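Local atomic coordinates of 5-Carboxyvanillate Decarboxylase (Novosphingobium aromaticivorans, PDB entry 4QRN), a protein that probably removes a carboxyl group from 5-carboxyvanillate as a metal-dependent carboxy-lyase of the amidohydrolase family, here holding manganese and a nitrobenzoate inhibitor. Residues Q33-I38 with K361-N366; D51-M56 with Q117-L122; L128-N133 with A162-R167; D134-A139 with L172-I177. One frame throughout, in Å; residues are numbered along the deposited sequence. Where two conformers were deposited one is given.

Interaction 1 of 4, residues Q33-I38 with K361-N366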
loop_
_atom_site.group_PDB
_atom_site.type_symbol
_atom_site.label_atom_id
_atom_site.label_comp_id
_atom_site.label_asym_id
_atom_site.label_seq_id
_atom_site.Cartn_x
_atom_site.Cartn_y
_atom_site.Cartn_z
ATOM N N GLN A 33 31.933 -14.855 -3.306
ATOM C CA GLN A 33 31.746 -13.411 -3.476
ATOM C C GLN A 33 32.003 -12.665 -2.161
ATOM O O GLN A 33 32.072 -11.442 -2.162
ATOM C CB GLN A 33 30.414 -13.043 -4.116
ATOM C CG GLN A 33 29.253 -13.641 -3.478
ATOM C CD GLN A 33 29.162 -15.121 -3.688
ATOM O OE1 GLN A 33 29.736 -15.702 -4.594
ATOM N NE2 GLN A 33 28.528 -15.743 -2.807
ATOM N N GLY A 34 32.124 -13.392 -1.046
ATOM C CA GLY A 34 32.323 -12.771 0.258
ATOM C C GLY A 34 31.145 -12.932 1.198
ATOM O O GLY A 34 31.189 -12.416 2.321
ATOM N N TYR A 35 30.107 -13.643 0.761
ATOM C CA TYR A 35 28.923 -13.882 1.556
ATOM C C TYR A 35 28.277 -15.144 1.016
ATOM O O TYR A 35 28.387 -15.429 -0.166
ATOM C CB TYR A 35 27.928 -12.701 1.485
ATOM C CG TYR A 35 27.655 -12.196 0.090
ATOM C CD1 TYR A 35 26.714 -12.804 -0.750
ATOM C CD2 TYR A 35 28.354 -11.104 -0.406
ATOM C CE1 TYR A 35 26.501 -12.333 -2.035
ATOM C CE2 TYR A 35 28.157 -10.645 -1.690
ATOM C CZ TYR A 35 27.203 -11.235 -2.491
ATOM O OH TYR A 35 27.013 -10.750 -3.771
ATOM N N LEU A 36 27.580 -15.864 1.887
ATOM C CA LEU A 36 26.610 -16.851 1.437
ATOM C C LEU A 36 25.348 -16.131 1.007
ATOM O O LEU A 36 25.042 -15.050 1.528
ATOM C CB LEU A 36 26.259 -17.826 2.561
ATOM C CG LEU A 36 27.404 -18.646 3.123
ATOM C CD1 LEU A 36 26.884 -19.513 4.269
ATOM C CD2 LEU A 36 28.051 -19.509 2.051
ATOM N N ARG A 37 24.613 -16.713 0.069
ATOM C CA ARG A 37 23.298 -16.198 -0.292
ATOM C C ARG A 37 22.253 -17.043 0.434
ATOM O O ARG A 37 22.071 -18.220 0.097
ATOM C CB ARG A 37 23.071 -16.219 -1.792
ATOM C CG ARG A 37 24.118 -15.431 -2.579
ATOM C CD ARG A 37 23.722 -15.290 -4.030
ATOM N NE ARG A 37 24.762 -14.745 -4.894
ATOM C CZ ARG A 37 25.757 -15.455 -5.413
ATOM N NH1 ARG A 37 25.881 -16.753 -5.136
ATOM N NH2 ARG A 37 26.618 -14.850 -6.232
ATOM N N ILE A 38 21.597 -16.445 1.428
ATOM C CA ILE A 38 20.557 -17.109 2.208
ATOM C C ILE A 38 19.218 -16.489 1.813
ATOM O O ILE A 38 18.987 -15.295 2.061
ATOM C CB ILE A 38 20.812 -16.978 3.720
ATOM C CG1 ILE A 38 22.201 -17.577 4.063
ATOM C CG2 ILE A 38 19.675 -17.643 4.492
ATOM C CD1 ILE A 38 22.578 -17.517 5.536
ATOM N N LYS A 361 25.721 -8.439 5.274
ATOM C CA LYS A 361 24.582 -8.442 6.199
ATOM C C LYS A 361 23.288 -8.801 5.454
ATOM O O LYS A 361 22.514 -9.639 5.907
ATOM C CB LYS A 361 24.419 -7.076 6.860
ATOM C CG LYS A 361 25.532 -6.742 7.844
ATOM C CD LYS A 361 25.269 -5.360 8.455
ATOM C CE LYS A 361 26.319 -4.979 9.478
ATOM N NZ LYS A 361 25.923 -3.708 10.178
ATOM N N PHE A 362 23.060 -8.119 4.324
ATOM C CA PHE A 362 21.855 -8.300 3.522
ATOM C C PHE A 362 21.684 -9.751 3.067
ATOM O O PHE A 362 20.606 -10.327 3.206
ATOM C CB PHE A 362 21.932 -7.327 2.336
ATOM C CG PHE A 362 20.822 -7.496 1.330
ATOM C CD1 PHE A 362 19.510 -7.136 1.639
ATOM C CD2 PHE A 362 21.076 -7.997 0.061
ATOM C CE1 PHE A 362 18.486 -7.287 0.704
ATOM C CE2 PHE A 362 20.049 -8.145 -0.876
ATOM C CZ PHE A 362 18.769 -7.777 -0.547
ATOM N N PHE A 363 22.735 -10.355 2.523
ATOM C CA PHE A 363 22.624 -11.702 1.976
ATOM C C PHE A 363 22.707 -12.817 3.001
ATOM O O PHE A 363 22.151 -13.890 2.786
ATOM C CB PHE A 363 23.707 -11.957 0.923
ATOM C CG PHE A 363 23.316 -11.562 -0.484
ATOM C CD1 PHE A 363 22.391 -12.315 -1.191
ATOM C CD2 PHE A 363 23.934 -10.490 -1.127
ATOM C CE1 PHE A 363 22.102 -12.032 -2.532
ATOM C CE2 PHE A 363 23.618 -10.171 -2.453
ATOM C CZ PHE A 363 22.718 -10.961 -3.146
ATOM N N GLN A 364 23.480 -12.602 4.072
ATOM C CA GLN A 364 23.875 -13.702 4.961
ATOM C C GLN A 364 23.673 -13.414 6.434
ATOM O O GLN A 364 22.957 -14.142 7.108
ATOM C CB GLN A 364 25.347 -14.056 4.732
ATOM C CG GLN A 364 25.809 -15.185 5.658
ATOM C CD GLN A 364 27.309 -15.390 5.614
ATOM O OE1 GLN A 364 27.983 -15.104 4.620
ATOM N NE2 GLN A 364 27.856 -15.825 6.727
ATOM N N THR A 365 24.376 -12.421 6.989
ATOM C CA THR A 365 24.508 -12.424 8.441
ATOM C C THR A 365 23.292 -11.889 9.174
ATOM O O THR A 365 23.086 -12.265 10.333
ATOM C CB THR A 365 25.801 -11.741 8.915
ATOM O OG1 THR A 365 25.801 -10.382 8.505
ATOM C CG2 THR A 365 27.026 -12.448 8.332
ATOM N N ASN A 366 22.466 -11.058 8.540
ATOM C CA ASN A 366 21.216 -10.703 9.191
ATOM C C ASN A 366 20.336 -11.939 9.384
ATOM O O ASN A 366 19.848 -12.178 10.482
ATOM C CB ASN A 366 20.476 -9.637 8.399
ATOM C CG ASN A 366 21.163 -8.262 8.441
ATOM O OD1 ASN A 366 22.036 -7.992 9.276
ATOM N ND2 ASN A 366 20.743 -7.386 7.539
#
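L36 and R37 pass close to the helical turn of Q364 and F363, with CA atoms 5.5 Å apart for L36 and Q364 and 5.1 Å apart for R37 and F363. The contact brings together the beginning and the last helix of the (beta/alpha)8 barrel typical of the amidohydrolase family: residues 33-38 lead into its first strand, 38-44, while residues 361-366 lie on helix 356-370, which widens into a pi-type turn at 361-365. Two N-H groups of residues 33-38 bind the helix. I38 N donates to the carbonyl oxygen F363 O over 2.9 Å, and L36 N donates to the side-chain oxygen Q364 OE1, also over 2.9 Å. The second bond is nearly straight, although L36 N lies well above the amide carbonyl plane and is not lined up with a lone pair. Q364 reaches it by extending: CG is anti to the backbone N (chi1 179°) and the chain stays stretched beyond, while its NE2 turns to E368.

The rings of Y35 and F363 are almost parallel, at 3°, but slid apart, with centroids 4.5 Å from each other. Overlap is therefore confined to their rims, where Y35 CE1 sits over F363 CD2. F362 lies over the opposite face of the F363 ring. Beside that ring runs the aliphatic part of R37, pointing the same way as F363. D350, on helix 343-350, ties these groups together by accepting from Y35 OH and forming a salt bridge with R37 NH2. At the strand entrance, the methyl I38 CD1 rests 3.7 Å from Q364 O.

Interaction 2 of 4, residues D51-M56 with Q117-L122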
loop_
_atom_site.group_PDB
_atom_site.type_symbol
_atom_site.label_atom_id
_atom_site.label_comp_id
_atom_site.label_asym_id
_atom_site.label_seq_id
_atom_site.Cartn_x
_atom_site.Cartn_y
_atom_site.Cartn_z
ATOM N N ASP A 51 -4.781 -30.520 -3.309
ATOM C CA ASP A 51 -6.006 -31.257 -3.614
ATOM C C ASP A 51 -7.175 -30.800 -2.736
ATOM O O ASP A 51 -8.314 -30.774 -3.199
ATOM C CB ASP A 51 -5.787 -32.755 -3.426
ATOM C CG ASP A 51 -4.944 -33.370 -4.515
ATOM O OD1 ASP A 51 -4.707 -32.719 -5.550
ATOM O OD2 ASP A 51 -4.516 -34.524 -4.312
ATOM N N VAL A 52 -6.916 -30.426 -1.477
ATOM C CA VAL A 52 -7.990 -29.861 -0.653
ATOM C C VAL A 52 -8.461 -28.528 -1.235
ATOM O O VAL A 52 -9.679 -28.280 -1.288
ATOM C CB VAL A 52 -7.571 -29.661 0.820
ATOM C CG1 VAL A 52 -8.659 -28.906 1.593
ATOM C CG2 VAL A 52 -7.278 -31.013 1.459
ATOM N N TYR A 53 -7.544 -27.681 -1.701
ATOM C CA TYR A 53 -7.992 -26.443 -2.325
ATOM C C TYR A 53 -8.896 -26.734 -3.513
ATOM O O TYR A 53 -9.933 -26.093 -3.699
ATOM C CB TYR A 53 -6.803 -25.627 -2.810
ATOM C CG TYR A 53 -5.800 -25.183 -1.751
ATOM C CD1 TYR A 53 -6.109 -25.163 -0.380
ATOM C CD2 TYR A 53 -4.539 -24.783 -2.145
ATOM C CE1 TYR A 53 -5.179 -24.738 0.560
ATOM C CE2 TYR A 53 -3.604 -24.348 -1.226
ATOM C CZ TYR A 53 -3.922 -24.331 0.110
ATOM O OH TYR A 53 -2.963 -23.891 0.995
ATOM N N LEU A 54 -8.513 -27.699 -4.346
ATOM C CA LEU A 54 -9.345 -28.042 -5.499
ATOM C C LEU A 54 -10.720 -28.558 -5.061
ATOM O O LEU A 54 -11.737 -28.234 -5.673
ATOM C CB LEU A 54 -8.633 -29.068 -6.385
ATOM C CG LEU A 54 -7.446 -28.506 -7.183
ATOM C CD1 LEU A 54 -6.644 -29.632 -7.831
ATOM C CD2 LEU A 54 -7.879 -27.491 -8.244
ATOM N N ARG A 55 -10.750 -29.352 -4.001
ATOM C CA ARG A 55 -12.016 -29.843 -3.462
ATOM C C ARG A 55 -12.902 -28.684 -3.012
ATOM O O ARG A 55 -14.114 -28.684 -3.275
ATOM C CB ARG A 55 -11.730 -30.790 -2.292
ATOM C CG ARG A 55 -12.959 -31.487 -1.736
ATOM C CD ARG A 55 -12.601 -32.201 -0.450
ATOM N NE ARG A 55 -12.548 -31.280 0.681
ATOM C CZ ARG A 55 -11.744 -31.415 1.728
ATOM N NH1 ARG A 55 -10.840 -32.382 1.783
ATOM N NH2 ARG A 55 -11.813 -30.555 2.733
ATOM N N MET A 56 -12.313 -27.703 -2.328
ATOM C CA MET A 56 -13.064 -26.554 -1.831
ATOM C C MET A 56 -13.560 -25.688 -2.975
ATOM O O MET A 56 -14.667 -25.129 -2.914
ATOM C CB MET A 56 -12.169 -25.718 -0.902
ATOM C CG MET A 56 -11.849 -26.454 0.387
ATOM S SD MET A 56 -10.734 -25.536 1.486
ATOM C CE MET A 56 -11.676 -24.063 1.847
ATOM N N GLN A 117 -4.882 -22.599 6.697
ATOM C CA GLN A 117 -5.695 -21.588 7.352
ATOM C C GLN A 117 -7.150 -21.504 6.867
ATOM O O GLN A 117 -8.039 -21.266 7.674
ATOM C CB GLN A 117 -4.988 -20.224 7.294
ATOM C CG GLN A 117 -3.619 -20.324 7.973
ATOM C CD GLN A 117 -2.766 -19.096 7.913
ATOM O OE1 GLN A 117 -1.541 -19.234 7.858
ATOM N NE2 GLN A 117 -3.361 -17.906 7.936
ATOM N N PRO A 118 -7.414 -21.737 5.561
ATOM C CA PRO A 118 -8.814 -21.607 5.115
ATOM C C PRO A 118 -9.708 -22.804 5.459
ATOM O O PRO A 118 -10.917 -22.730 5.208
ATOM C CB PRO A 118 -8.688 -21.504 3.590
ATOM C CG PRO A 118 -7.288 -21.079 3.342
ATOM C CD PRO A 118 -6.477 -21.742 4.422
ATOM N N LEU A 119 -9.123 -23.897 5.946
ATOM C CA LEU A 119 -9.869 -25.153 6.073
ATOM C C LEU A 119 -10.880 -25.081 7.201
ATOM O O LEU A 119 -10.572 -24.660 8.331
ATOM C CB LEU A 119 -8.910 -26.312 6.286
ATOM C CG LEU A 119 -8.361 -26.964 5.013
ATOM C CD1 LEU A 119 -7.666 -25.984 4.078
ATOM C CD2 LEU A 119 -7.431 -28.099 5.398
ATOM N N HIS A 120 -12.100 -25.499 6.891
ATOM C CA HIS A 120 -13.190 -25.449 7.849
ATOM C C HIS A 120 -13.192 -26.588 8.873
ATOM O O HIS A 120 -13.689 -26.424 9.993
ATOM C CB HIS A 120 -14.505 -25.414 7.084
ATOM C CG HIS A 120 -14.612 -24.226 6.175
ATOM N ND1 HIS A 120 -14.510 -24.310 4.800
ATOM C CD2 HIS A 120 -14.716 -22.906 6.458
ATOM C CE1 HIS A 120 -14.611 -23.099 4.276
ATOM N NE2 HIS A 120 -14.746 -22.231 5.261
ATOM N N ASP A 121 -12.653 -27.741 8.493
ATOM C CA ASP A 121 -12.605 -28.895 9.391
ATOM C C ASP A 121 -11.312 -28.836 10.202
ATOM O O ASP A 121 -10.217 -29.002 9.654
ATOM C CB ASP A 121 -12.677 -30.186 8.579
ATOM C CG ASP A 121 -12.827 -31.416 9.451
ATOM O OD1 ASP A 121 -11.881 -31.738 10.189
ATOM O OD2 ASP A 121 -13.893 -32.063 9.395
ATOM N N LEU A 122 -11.426 -28.587 11.505
ATOM C CA LEU A 122 -10.250 -28.366 12.351
ATOM C C LEU A 122 -9.372 -29.599 12.426
ATOM O O LEU A 122 -8.156 -29.479 12.446
ATOM C CB LEU A 122 -10.659 -27.889 13.753
ATOM C CG LEU A 122 -10.794 -26.358 13.891
ATOM C CD1 LEU A 122 -11.728 -25.771 12.842
ATOM C CD2 LEU A 122 -11.250 -25.966 15.294
#
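L119 is the main bump of this contact, and its branched end enters a hollow on helix 47-59 bounded by V52, Y53 and M56. V52 meets it tip to tip, with CG1 3.9 Å from L119 CG. L119 CD1 also lies 4.0 Å from M56 SD, whose chain crosses the leucine at about a right angle. The Y53 ring forms a third wall and presents its edge to the same methyl, with CE1 4.5 Å from L119 CD1.

The complementary bump is the M56 methyl. A bend at chi3 (62°) turns CE toward the loop, where it comes up against P118 and H120, with M56 CE 3.7 Å from P118 O and 3.9 Å from H120 CE1. The helix that follows the first barrel strand is thus fitted to the loop between strand 106-111 and helix 122-142. Helix 64-75 adds M66, which touches both Y53 and P118.

No hydrogen bond joins the two segments; Y53 OH is bonded to G115 O and L119 O to Q156, both beyond them. The contact therefore depends on the fit of aliphatic, aromatic and thioether groups, largely buried though H120 lies at the exposed margin, rather than on directed bonds.

Interaction 3 of 4, residues L128-N133 with A162-R167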
loop_
_atom_site.group_PDB
_atom_site.type_symbol
_atom_site.label_atom_id
_atom_site.label_comp_id
_atom_site.label_asym_id
_atom_site.label_seq_id
_atom_site.Cartn_x
_atom_site.Cartn_y
_atom_site.Cartn_z
ATOM N N LEU A 128 -3.303 -32.092 8.384
ATOM C CA LEU A 128 -2.525 -31.753 7.203
ATOM C C LEU A 128 -1.352 -30.845 7.547
ATOM O O LEU A 128 -0.311 -30.944 6.920
ATOM C CB LEU A 128 -3.411 -31.127 6.118
ATOM C CG LEU A 128 -4.410 -32.119 5.506
ATOM C CD1 LEU A 128 -5.235 -31.408 4.468
ATOM C CD2 LEU A 128 -3.731 -33.365 4.910
ATOM N N ALA A 129 -1.522 -29.955 8.514
ATOM C CA ALA A 129 -0.387 -29.123 8.944
ATOM C C ALA A 129 0.687 -30.003 9.583
ATOM O O ALA A 129 1.876 -29.795 9.351
ATOM C CB ALA A 129 -0.849 -28.062 9.922
ATOM N N THR A 130 0.275 -30.961 10.415
ATOM C CA THR A 130 1.233 -31.879 11.036
ATOM C C THR A 130 2.031 -32.609 9.962
ATOM O O THR A 130 3.252 -32.698 10.044
ATOM C CB THR A 130 0.500 -32.912 11.912
ATOM O OG1 THR A 130 -0.116 -32.229 13.008
ATOM C CG2 THR A 130 1.481 -33.975 12.428
ATOM N N ARG A 131 1.328 -33.113 8.944
ATOM C CA ARG A 131 1.979 -33.830 7.863
ATOM C C ARG A 131 2.919 -32.925 7.062
ATOM O O ARG A 131 4.030 -33.338 6.715
ATOM C CB ARG A 131 0.932 -34.499 6.957
ATOM C CG ARG A 131 0.247 -35.680 7.648
ATOM C CD ARG A 131 -1.070 -36.006 7.001
ATOM N NE ARG A 131 -0.931 -36.587 5.672
ATOM C CZ ARG A 131 -0.712 -37.878 5.414
ATOM N NH1 ARG A 131 -0.567 -38.759 6.399
ATOM N NH2 ARG A 131 -0.625 -38.284 4.152
ATOM N N ALA A 132 2.500 -31.692 6.788
ATOM C CA ALA A 132 3.354 -30.776 6.041
ATOM C C ALA A 132 4.599 -30.439 6.858
ATOM O O ALA A 132 5.689 -30.325 6.306
ATOM C CB ALA A 132 2.599 -29.491 5.689
ATOM N N ASN A 133 4.435 -30.248 8.169
ATOM C CA ASN A 133 5.571 -29.956 9.020
ATOM C C ASN A 133 6.530 -31.144 9.068
ATOM O O ASN A 133 7.752 -30.976 8.993
ATOM C CB ASN A 133 5.082 -29.563 10.411
ATOM C CG ASN A 133 4.521 -28.152 10.444
ATOM O OD1 ASN A 133 4.872 -27.318 9.603
ATOM N ND2 ASN A 133 3.683 -27.873 11.416
ATOM N N ALA A 162 -0.017 -23.300 19.273
ATOM C CA ALA A 162 1.020 -23.086 20.274
ATOM C C ALA A 162 1.807 -24.376 20.520
ATOM O O ALA A 162 3.040 -24.358 20.606
ATOM C CB ALA A 162 0.403 -22.563 21.562
ATOM N N ARG A 163 1.106 -25.504 20.642
ATOM C CA ARG A 163 1.802 -26.783 20.789
ATOM C C ARG A 163 2.684 -27.089 19.585
ATOM O O ARG A 163 3.783 -27.640 19.751
ATOM C CB ARG A 163 0.816 -27.944 21.028
ATOM C CG ARG A 163 0.056 -27.790 22.332
ATOM C CD ARG A 163 -0.770 -29.015 22.708
ATOM N NE ARG A 163 -1.813 -29.418 21.753
ATOM C CZ ARG A 163 -3.077 -28.978 21.749
ATOM N NH1 ARG A 163 -3.484 -28.025 22.584
ATOM N NH2 ARG A 163 -3.939 -29.468 20.866
ATOM N N GLU A 164 2.226 -26.723 18.390
ATOM C CA GLU A 164 2.973 -27.007 17.170
ATOM C C GLU A 164 4.188 -26.079 17.015
ATOM O O GLU A 164 5.209 -26.489 16.446
ATOM C CB GLU A 164 2.036 -26.930 15.961
ATOM C CG GLU A 164 2.630 -27.529 14.676
ATOM C CD GLU A 164 2.710 -29.063 14.661
ATOM O OE1 GLU A 164 2.518 -29.735 15.711
ATOM O OE2 GLU A 164 2.975 -29.610 13.560
ATOM N N ILE A 165 4.085 -24.845 17.508
ATOM C CA ILE A 165 5.239 -23.956 17.577
ATOM C C ILE A 165 6.318 -24.610 18.457
ATOM O O ILE A 165 7.495 -24.665 18.081
ATOM C CB ILE A 165 4.807 -22.597 18.129
ATOM C CG1 ILE A 165 3.980 -21.855 17.064
ATOM C CG2 ILE A 165 6.015 -21.758 18.571
ATOM C CD1 ILE A 165 3.166 -20.713 17.625
ATOM N N HIS A 166 5.920 -25.136 19.611
ATOM C CA HIS A 166 6.869 -25.836 20.466
ATOM C C HIS A 166 7.422 -27.088 19.814
ATOM O O HIS A 166 8.618 -27.341 19.891
ATOM C CB HIS A 166 6.209 -26.136 21.806
ATOM C CG HIS A 166 6.276 -24.973 22.741
ATOM N ND1 HIS A 166 7.407 -24.696 23.488
ATOM C CD2 HIS A 166 5.369 -24.015 23.050
ATOM C CE1 HIS A 166 7.192 -23.614 24.212
ATOM N NE2 HIS A 166 5.967 -23.179 23.964
ATOM N N ARG A 167 6.571 -27.876 19.166
ATOM C CA ARG A 167 7.044 -29.104 18.535
ATOM C C ARG A 167 8.043 -28.778 17.426
ATOM O O ARG A 167 9.074 -29.428 17.290
ATOM C CB ARG A 167 5.878 -29.923 17.996
ATOM C CG ARG A 167 6.300 -31.304 17.543
ATOM C CD ARG A 167 5.124 -32.130 17.052
ATOM N NE ARG A 167 4.655 -31.765 15.712
ATOM C CZ ARG A 167 5.001 -32.382 14.577
ATOM N NH1 ARG A 167 4.468 -31.976 13.437
ATOM N NH2 ARG A 167 5.893 -33.379 14.573
HETATM O O HOH W 1 1.246 -32.150 15.398
#
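E164 sends CG anti to its backbone N (chi1 -166°) and then bends at chi2 (73°), which swings its carboxylate across to N133, whose own CG lies beside its backbone N. These residues join helices 122-142 and 158-170, consecutive outer helices of the (beta/alpha)8 barrel; their segments run nearly parallel, at 11°, with axes 11.9 Å apart. That spacing is bridged by polar side chains.

N133 ND2 donates to E164 OE2 over 2.8 Å, meeting the anti lone pair, with the acceptor close to the amide plane. From its own helix R167 presents NE and NH1 side-on, within its own plane: NE bonds OE1 of E164 at 2.9 Å, from above the carboxylate plane, and NH1 bonds OE2 of E164 at 2.8 Å. Thus OE2 accepts from both helices, and the guanidinium fixes the rotation of the buried carboxylate and probably favours its charged form. The same arginine uses NH2 in a salt bridge to D134, while N133 ND2 also reaches T152 O.

T130, whose OG1 is hydrogen-bonded to R126 O, packs CG2 3.7 Å from R167 NH1. A water completes the bridge, donating to T130 OG1 at 2.8 Å and to E164 OE1 at 2.7 Å.

Interaction 4 of 4, residues D134-A139 with L172-I177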
loop_
_atom_site.group_PDB
_atom_site.type_symbol
_atom_site.label_atom_id
_atom_site.label_comp_id
_atom_site.label_asym_id
_atom_site.label_seq_id
_atom_site.Cartn_x
_atom_site.Cartn_y
_atom_site.Cartn_z
ATOM N N ASP A 134 6.003 -32.365 9.194
ATOM C CA ASP A 134 6.869 -33.521 9.205
ATOM C C ASP A 134 7.584 -33.700 7.852
ATOM O O ASP A 134 8.758 -34.075 7.820
ATOM C CB ASP A 134 6.060 -34.776 9.548
ATOM C CG ASP A 134 5.610 -34.814 10.997
ATOM O OD1 ASP A 134 6.153 -34.049 11.826
ATOM O OD2 ASP A 134 4.719 -35.635 11.308
ATOM N N THR A 135 6.881 -33.456 6.749
ATOM C CA THR A 135 7.484 -33.546 5.428
ATOM C C THR A 135 8.636 -32.546 5.285
ATOM O O THR A 135 9.720 -32.887 4.801
ATOM C CB THR A 135 6.408 -33.322 4.369
ATOM O OG1 THR A 135 5.490 -34.418 4.419
ATOM C CG2 THR A 135 7.010 -33.193 2.960
ATOM N N LEU A 136 8.405 -31.318 5.729
ATOM C CA LEU A 136 9.457 -30.297 5.695
ATOM C C LEU A 136 10.636 -30.706 6.575
ATOM O O LEU A 136 11.802 -30.570 6.175
ATOM C CB LEU A 136 8.874 -28.971 6.156
ATOM C CG LEU A 136 9.868 -27.808 6.248
ATOM C CD1 LEU A 136 10.598 -27.571 4.925
ATOM C CD2 LEU A 136 9.141 -26.570 6.717
ATOM N N ALA A 137 10.356 -31.188 7.783
ATOM C CA ALA A 137 11.428 -31.582 8.692
ATOM C C ALA A 137 12.265 -32.703 8.069
ATOM O O ALA A 137 13.503 -32.710 8.208
ATOM C CB ALA A 137 10.853 -32.024 10.015
ATOM N N ASP A 138 11.613 -33.658 7.408
ATOM C CA ASP A 138 12.347 -34.733 6.738
ATOM C C ASP A 138 13.294 -34.173 5.679
ATOM O O ASP A 138 14.436 -34.617 5.559
ATOM C CB ASP A 138 11.384 -35.706 6.057
ATOM C CG ASP A 138 10.594 -36.572 7.030
ATOM O OD1 ASP A 138 10.946 -36.658 8.215
ATOM O OD2 ASP A 138 9.613 -37.179 6.571
ATOM N N ALA A 139 12.833 -33.209 4.891
ATOM C CA ALA A 139 13.658 -32.628 3.848
ATOM C C ALA A 139 14.826 -31.854 4.444
ATOM O O ALA A 139 15.950 -31.935 3.930
ATOM C CB ALA A 139 12.830 -31.734 2.946
ATOM N N LEU A 172 11.578 -30.582 15.622
ATOM C CA LEU A 172 11.746 -30.572 14.167
ATOM C C LEU A 172 12.887 -29.683 13.684
ATOM O O LEU A 172 13.198 -29.688 12.494
ATOM C CB LEU A 172 10.454 -30.133 13.475
ATOM C CG LEU A 172 9.219 -30.981 13.821
ATOM C CD1 LEU A 172 8.038 -30.523 12.994
ATOM C CD2 LEU A 172 9.449 -32.484 13.617
ATOM N N GLY A 173 13.482 -28.902 14.577
ATOM C CA GLY A 173 14.595 -28.049 14.205
ATOM C C GLY A 173 14.184 -26.794 13.431
ATOM O O GLY A 173 15.048 -26.156 12.810
ATOM N N PHE A 174 12.910 -26.423 13.482
ATOM C CA PHE A 174 12.465 -25.236 12.776
ATOM C C PHE A 174 12.912 -23.980 13.499
ATOM O O PHE A 174 13.196 -23.991 14.703
ATOM C CB PHE A 174 10.951 -25.227 12.653
ATOM C CG PHE A 174 10.377 -26.309 11.762
ATOM C CD1 PHE A 174 11.161 -27.075 10.897
ATOM C CD2 PHE A 174 9.011 -26.527 11.786
ATOM C CE1 PHE A 174 10.585 -28.030 10.074
ATOM C CE2 PHE A 174 8.421 -27.485 10.962
ATOM C CZ PHE A 174 9.219 -28.250 10.113
ATOM N N LYS A 175 12.948 -22.877 12.752
ATOM C CA LYS A 175 13.494 -21.610 13.253
ATOM C C LYS A 175 12.423 -20.576 13.551
ATOM O O LYS A 175 12.720 -19.491 14.044
ATOM C CB LYS A 175 14.524 -21.076 12.254
ATOM C CG LYS A 175 15.712 -22.007 12.094
ATOM C CD LYS A 175 16.481 -22.235 13.385
ATOM C CE LYS A 175 17.728 -23.056 13.130
ATOM N NZ LYS A 175 18.531 -23.152 14.371
ATOM N N GLY A 176 11.159 -20.917 13.317
ATOM C CA GLY A 176 10.041 -20.014 13.558
ATOM C C GLY A 176 8.862 -20.562 12.802
ATOM O O GLY A 176 8.867 -21.739 12.417
ATOM N N ILE A 177 7.850 -19.716 12.602
ATOM C CA ILE A 177 6.659 -20.115 11.865
ATOM C C ILE A 177 6.301 -19.003 10.879
ATOM O O ILE A 177 6.605 -17.821 11.081
ATOM C CB ILE A 177 5.407 -20.468 12.738
ATOM C CG1 ILE A 177 4.950 -19.247 13.559
ATOM C CG2 ILE A 177 5.696 -21.704 13.604
ATOM C CD1 ILE A 177 3.580 -19.396 14.142
HETATM O O HOH W 2 14.644 -31.653 10.462
#
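This is a largely apolar helix-to-loop contact, in which L136 and A137 of helix 122-142 pack against L172 and F174 on the outer layer of the (beta/alpha)8 barrel. Residues 172-177 carry the chain from helix 158-170 into the barrel strand 177-179, so the contact seats that connection against helix 122-142. G173 is the first residue to leave helical angles, and its positive phi of 76° favours glycine.

A137 is the small residue over which both loop side chains close. Its CB touches L172 CD2 at 3.9 Å, and its CA lies 3.9 Å from F174 CE1. The short methyl lets the backbone approach closely, with the CA atoms of A137 and L172 5.6 Å apart. F174, with CG beside its backbone N (chi1 -67°), points its CE1-CZ corner at the helix, and A137 N lies at the ring edge, in its plane. L136 comes to this corner obliquely, bringing CD2 to 3.8 Å from F174 CZ. L172 CB lies over the centre of one face of the F174 ring, so the two loop side chains meet the helix as one apolar surface. N133, one turn earlier on the helix, also touches both L172 and F174.

Beyond the contact, F174 O is bonded to Q205 and I177 pairs with Y208 in the neighbouring strand. The polar link across the contact is a water that donates to A137 O at 2.7 Å and, over a longer 3.2 Å, to L172 O.

Interaction 1 stands apart, its centre about 38 Å from that of interaction 2 across the chain's centre; it joins the lead-in to the first strand with the last helix and encloses the other three along the sequence. Interactions 3 and 4 share helix 122-142, with centres 9 Å apart, and N133 O packs 3.3 Å from F174 CZ between them. Interaction 2 reaches the same helix through V52 CG2, 3.7 Å from L128 CD1. Contacts 1 to 3 are buried, whereas 4 is partly buried. Their chemistry differs: backbone and amide bonds with aromatic rings in 1, mainly apolar fit without hydrogen bonds in 2, a charged and water-bridged network in 3, and apolar packing edged by one water in 4.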